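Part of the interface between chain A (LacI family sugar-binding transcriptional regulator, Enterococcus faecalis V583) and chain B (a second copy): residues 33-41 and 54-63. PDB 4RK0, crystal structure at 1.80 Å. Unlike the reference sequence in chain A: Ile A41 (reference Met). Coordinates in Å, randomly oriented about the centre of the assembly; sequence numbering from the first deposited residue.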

# COMPACT_ATOMS: atom_id res chain seq x y z
N LEU A 33 5.82 7.69 16.73
CA LEU A 33 5.41 6.80 17.83
C LEU A 33 6.52 5.87 18.31
O LEU A 33 6.69 5.73 19.51
CB LEU A 33 4.18 5.95 17.45
CG LEU A 33 2.91 6.74 17.09
CD1 LEU A 33 1.74 5.77 16.94
CD2 LEU A 33 2.55 7.83 18.08
N TYR A 34 7.24 5.24 17.39
CA TYR A 34 8.31 4.26 17.74
C TYR A 34 9.32 4.85 18.69
O TYR A 34 9.80 4.17 19.60
CB TYR A 34 9.10 3.78 16.51
CG TYR A 34 8.50 2.64 15.74
CD1 TYR A 34 7.14 2.41 15.76
CD2 TYR A 34 9.29 1.80 14.95
CE1 TYR A 34 6.57 1.36 15.05
CE2 TYR A 34 8.73 0.76 14.23
CZ TYR A 34 7.36 0.55 14.27
OH TYR A 34 6.77 -0.48 13.56
N LYS A 35 9.64 6.10 18.46
CA LYS A 35 10.68 6.75 19.24
C LYS A 35 10.26 6.99 20.68
O LYS A 35 11.11 7.17 21.55
CB LYS A 35 11.11 8.05 18.58
CG LYS A 35 11.69 7.83 17.19
CD LYS A 35 12.57 8.97 16.71
CE LYS A 35 13.14 8.65 15.34
NZ LYS A 35 14.35 9.44 15.01
N GLU A 36 8.95 6.95 20.95
CA GLU A 36 8.44 7.21 22.30
C GLU A 36 7.81 5.99 22.92
O GLU A 36 7.19 6.08 23.99
CB GLU A 36 7.43 8.32 22.21
CG GLU A 36 7.97 9.59 21.56
CD GLU A 36 8.18 10.71 22.55
OE1 GLU A 36 7.20 11.07 23.24
OE2 GLU A 36 9.31 11.24 22.62
N ASN A 37 7.98 4.83 22.27
CA ASN A 37 7.42 3.54 22.72
C ASN A 37 5.88 3.51 22.78
O ASN A 37 5.29 2.79 23.59
CB ASN A 37 8.04 3.09 24.06
CG ASN A 37 9.46 2.60 23.92
OD1 ASN A 37 10.31 2.90 24.76
ND2 ASN A 37 9.74 1.85 22.85
N PHE A 38 5.24 4.29 21.90
CA PHE A 38 3.79 4.18 21.68
C PHE A 38 3.48 3.11 20.65
O PHE A 38 4.22 2.95 19.67
CB PHE A 38 3.20 5.51 21.25
CG PHE A 38 2.99 6.46 22.40
CD1 PHE A 38 4.07 7.12 22.97
CD2 PHE A 38 1.70 6.68 22.92
CE1 PHE A 38 3.88 8.00 24.03
CE2 PHE A 38 1.51 7.55 23.99
CZ PHE A 38 2.60 8.22 24.53
N ILE A 39 2.39 2.38 20.88
CA ILE A 39 1.95 1.38 19.92
C ILE A 39 0.72 1.89 19.13
O ILE A 39 -0.11 2.63 19.64
CB ILE A 39 1.68 0.00 20.58
CG1 ILE A 39 0.56 0.07 21.61
CG2 ILE A 39 2.94 -0.53 21.25
CD1 ILE A 39 0.19 -1.28 22.18
N LEU A 40 0.65 1.50 17.85
CA LEU A 40 -0.35 2.01 16.92
C LEU A 40 -1.45 0.98 16.81
O LEU A 40 -1.20 -0.16 16.43
CB LEU A 40 0.29 2.25 15.54
CG LEU A 40 -0.54 2.99 14.46
CD1 LEU A 40 0.37 3.66 13.45
CD2 LEU A 40 -1.52 2.06 13.76
N ILE A 41 -2.65 1.37 17.19
CA ILE A 41 -3.85 0.55 17.01
C ILE A 41 -4.43 0.91 15.65
O ILE A 41 -4.79 2.04 15.42
CB ILE A 41 -4.91 0.87 18.10
CG1 ILE A 41 -4.36 0.64 19.50
CG2 ILE A 41 -6.20 0.09 17.85
CD1 ILE A 41 -3.74 -0.72 19.73
N GLU B 54 15.09 -2.07 19.49
CA GLU B 54 14.53 -1.86 20.82
C GLU B 54 13.02 -1.79 20.79
O GLU B 54 12.38 -2.21 21.76
CB GLU B 54 15.10 -0.57 21.45
CG GLU B 54 16.62 -0.57 21.55
CD GLU B 54 17.20 0.70 22.13
OE1 GLU B 54 16.53 1.76 22.04
OE2 GLU B 54 18.33 0.63 22.66
N TYR B 55 12.45 -1.30 19.67
CA TYR B 55 10.98 -1.20 19.54
C TYR B 55 10.37 -2.57 19.41
O TYR B 55 9.36 -2.87 20.04
CB TYR B 55 10.54 -0.35 18.33
CG TYR B 55 9.05 -0.10 18.33
CD1 TYR B 55 8.48 0.78 19.23
CD2 TYR B 55 8.20 -0.82 17.49
CE1 TYR B 55 7.11 0.99 19.26
CE2 TYR B 55 6.82 -0.61 17.50
CZ TYR B 55 6.28 0.30 18.38
OH TYR B 55 4.90 0.51 18.42
N LEU B 56 10.97 -3.41 18.59
CA LEU B 56 10.48 -4.79 18.44
C LEU B 56 10.55 -5.56 19.77
O LEU B 56 9.64 -6.32 20.08
CB LEU B 56 11.24 -5.54 17.32
CG LEU B 56 11.22 -4.88 15.92
CD1 LEU B 56 11.77 -5.83 14.86
CD2 LEU B 56 9.84 -4.36 15.52
N THR B 57 11.62 -5.37 20.53
CA THR B 57 11.72 -5.96 21.88
C THR B 57 10.61 -5.40 22.79
O THR B 57 9.85 -6.15 23.40
CB THR B 57 13.11 -5.72 22.48
OG1 THR B 57 14.09 -6.27 21.60
CG2 THR B 57 13.26 -6.38 23.85
N GLU B 58 10.50 -4.08 22.85
CA GLU B 58 9.45 -3.45 23.64
C GLU B 58 8.10 -4.09 23.28
O GLU B 58 7.34 -4.49 24.16
CB GLU B 58 9.41 -1.94 23.41
CG GLU B 58 8.18 -1.22 23.97
CD GLU B 58 8.33 -0.76 25.42
OE1 GLU B 58 9.19 -1.31 26.16
OE2 GLU B 58 7.58 0.15 25.82
N LEU B 59 7.82 -4.21 21.98
CA LEU B 59 6.47 -4.62 21.52
C LEU B 59 6.19 -6.07 21.84
O LEU B 59 5.10 -6.42 22.32
CB LEU B 59 6.32 -4.40 20.02
CG LEU B 59 4.93 -4.77 19.45
CD1 LEU B 59 4.04 -3.54 19.41
CD2 LEU B 59 5.07 -5.35 18.05
N ILE B 60 7.18 -6.92 21.58
CA ILE B 60 7.03 -8.35 21.76
C ILE B 60 6.87 -8.74 23.23
O ILE B 60 6.38 -9.82 23.54
CB ILE B 60 8.16 -9.13 21.08
CG1 ILE B 60 7.58 -10.41 20.45
CG2 ILE B 60 9.33 -9.35 22.05
CD1 ILE B 60 8.52 -11.58 20.38
N ARG B 61 7.27 -7.85 24.11
CA ARG B 61 7.07 -8.05 25.52
C ARG B 61 5.71 -7.59 26.04
O ARG B 61 5.44 -7.73 27.22
CB ARG B 61 8.16 -7.32 26.27
CG ARG B 61 9.48 -7.97 26.04
CD ARG B 61 10.59 -7.29 26.81
NE ARG B 61 11.80 -8.11 26.67
CZ ARG B 61 13.00 -7.74 27.08
NH1 ARG B 61 13.19 -6.57 27.67
NH2 ARG B 61 14.03 -8.56 26.88
N ARG B 62 4.87 -7.03 25.18
CA ARG B 62 3.57 -6.56 25.60
C ARG B 62 2.64 -7.75 25.87
O ARG B 62 2.71 -8.78 25.20
CB ARG B 62 2.94 -5.65 24.55
CG ARG B 62 3.67 -4.34 24.33
CD ARG B 62 3.12 -3.22 25.20
NE ARG B 62 3.79 -1.96 24.89
CZ ARG B 62 3.27 -0.75 25.10
NH1 ARG B 62 2.06 -0.61 25.62
NH2 ARG B 62 3.97 0.33 24.77
N SER B 63 1.79 -7.57 26.89
CA SER B 63 0.72 -8.52 27.22
C SER B 63 -0.45 -8.41 26.24
O SER B 63 -1.36 -7.61 26.45
CB SER B 63 0.18 -8.26 28.63
OG SER B 63 1.21 -8.38 29.59
O HOH W 1 2.98 0.32 16.70

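The contact pairs a bend in chain A with one flank of a helix in chain B and the loop that follows it. In chain A a helical segment leads into a turn through Asn A37, whose phi and psi are both positive (62° and 30°), and a strand begins at Ile A39. Backbone hydrogen bonds hold the turn in shape: the carbonyl O of Leu A33 receives both Glu A36 N, at 2.9 Å, and Phe A38 N, at 3.1 Å. Opposite lies helix 54-60 of chain B, its axis inclined at 62° to the strand and 11.2 Å from it at closest approach. That separation leaves room for side chains between the two backbones, among them that of Tyr B55, one helical turn before Leu B59.

Tyr B55 is the main bump. Its CA-to-CB bond points toward chain A, and its t rotamer carries the ring into the hollow formed by Tyr A34, Asn A37, Phe A38 and Ile A39; no other residue of either stretch has as much of its surface covered by the partner. One face of the ring lies against the ring of Tyr A34 in a face-to-face stack, with centroids 3.7 Å apart and planes inclined by 15°. The fit is tight, Tyr A34 CE1 coming within 3.2 Å of Tyr B55 CE2. With the planes tilted, the rings are closest at this pair, while the CA atoms of Tyr A34 and Tyr B55 are 6.3 Å apart.

The tip of the same ring reaches the backbone at the start of the strand. Tyr B55 OH donates a hydrogen bond to Phe A38 O at 2.8 Å, with the acceptor near the plane of the ring. The hydroxyl also accepts a hydrogen bond from a water, with 2.6 Å between Tyr B55 OH and the water oxygen; this water in turn accepts from Leu A40 N, which lies 2.9 Å from the same oxygen. One phenol thus engages two polar groups of the chain A backbone, Phe A38 O directly and Leu A40 N through the water, while the CA-to-CB bond of Phe A38 points away from chain B.

Beside the hydroxyl, Ile A39 forms the answering bump. The CG2 methyl of Ile A39 sits 3.6 Å from Tyr B55 OH, 3.7 Å from Leu B59 CD1 and 3.8 Å from Arg B62 NH2, so it fills a pocket with a mixed lining. Leu B59 provides an apolar wall, and the guanidinium of Arg B62 presents a flat face to the methyl.

The edge of that guanidinium faces the turn. Arg B62 NH2 approaches Asn A37 O to 3.0 Å, but the angle is too poor for a hydrogen bond, leaving a close polar contact. Within chain B, Arg B62 NH2 and Glu B58 OE2 form a long salt bridge of 3.8 Å. Glu B58 OE2 also packs 3.5 Å from Asn A37 CB, flanking the turn where the contact becomes more open.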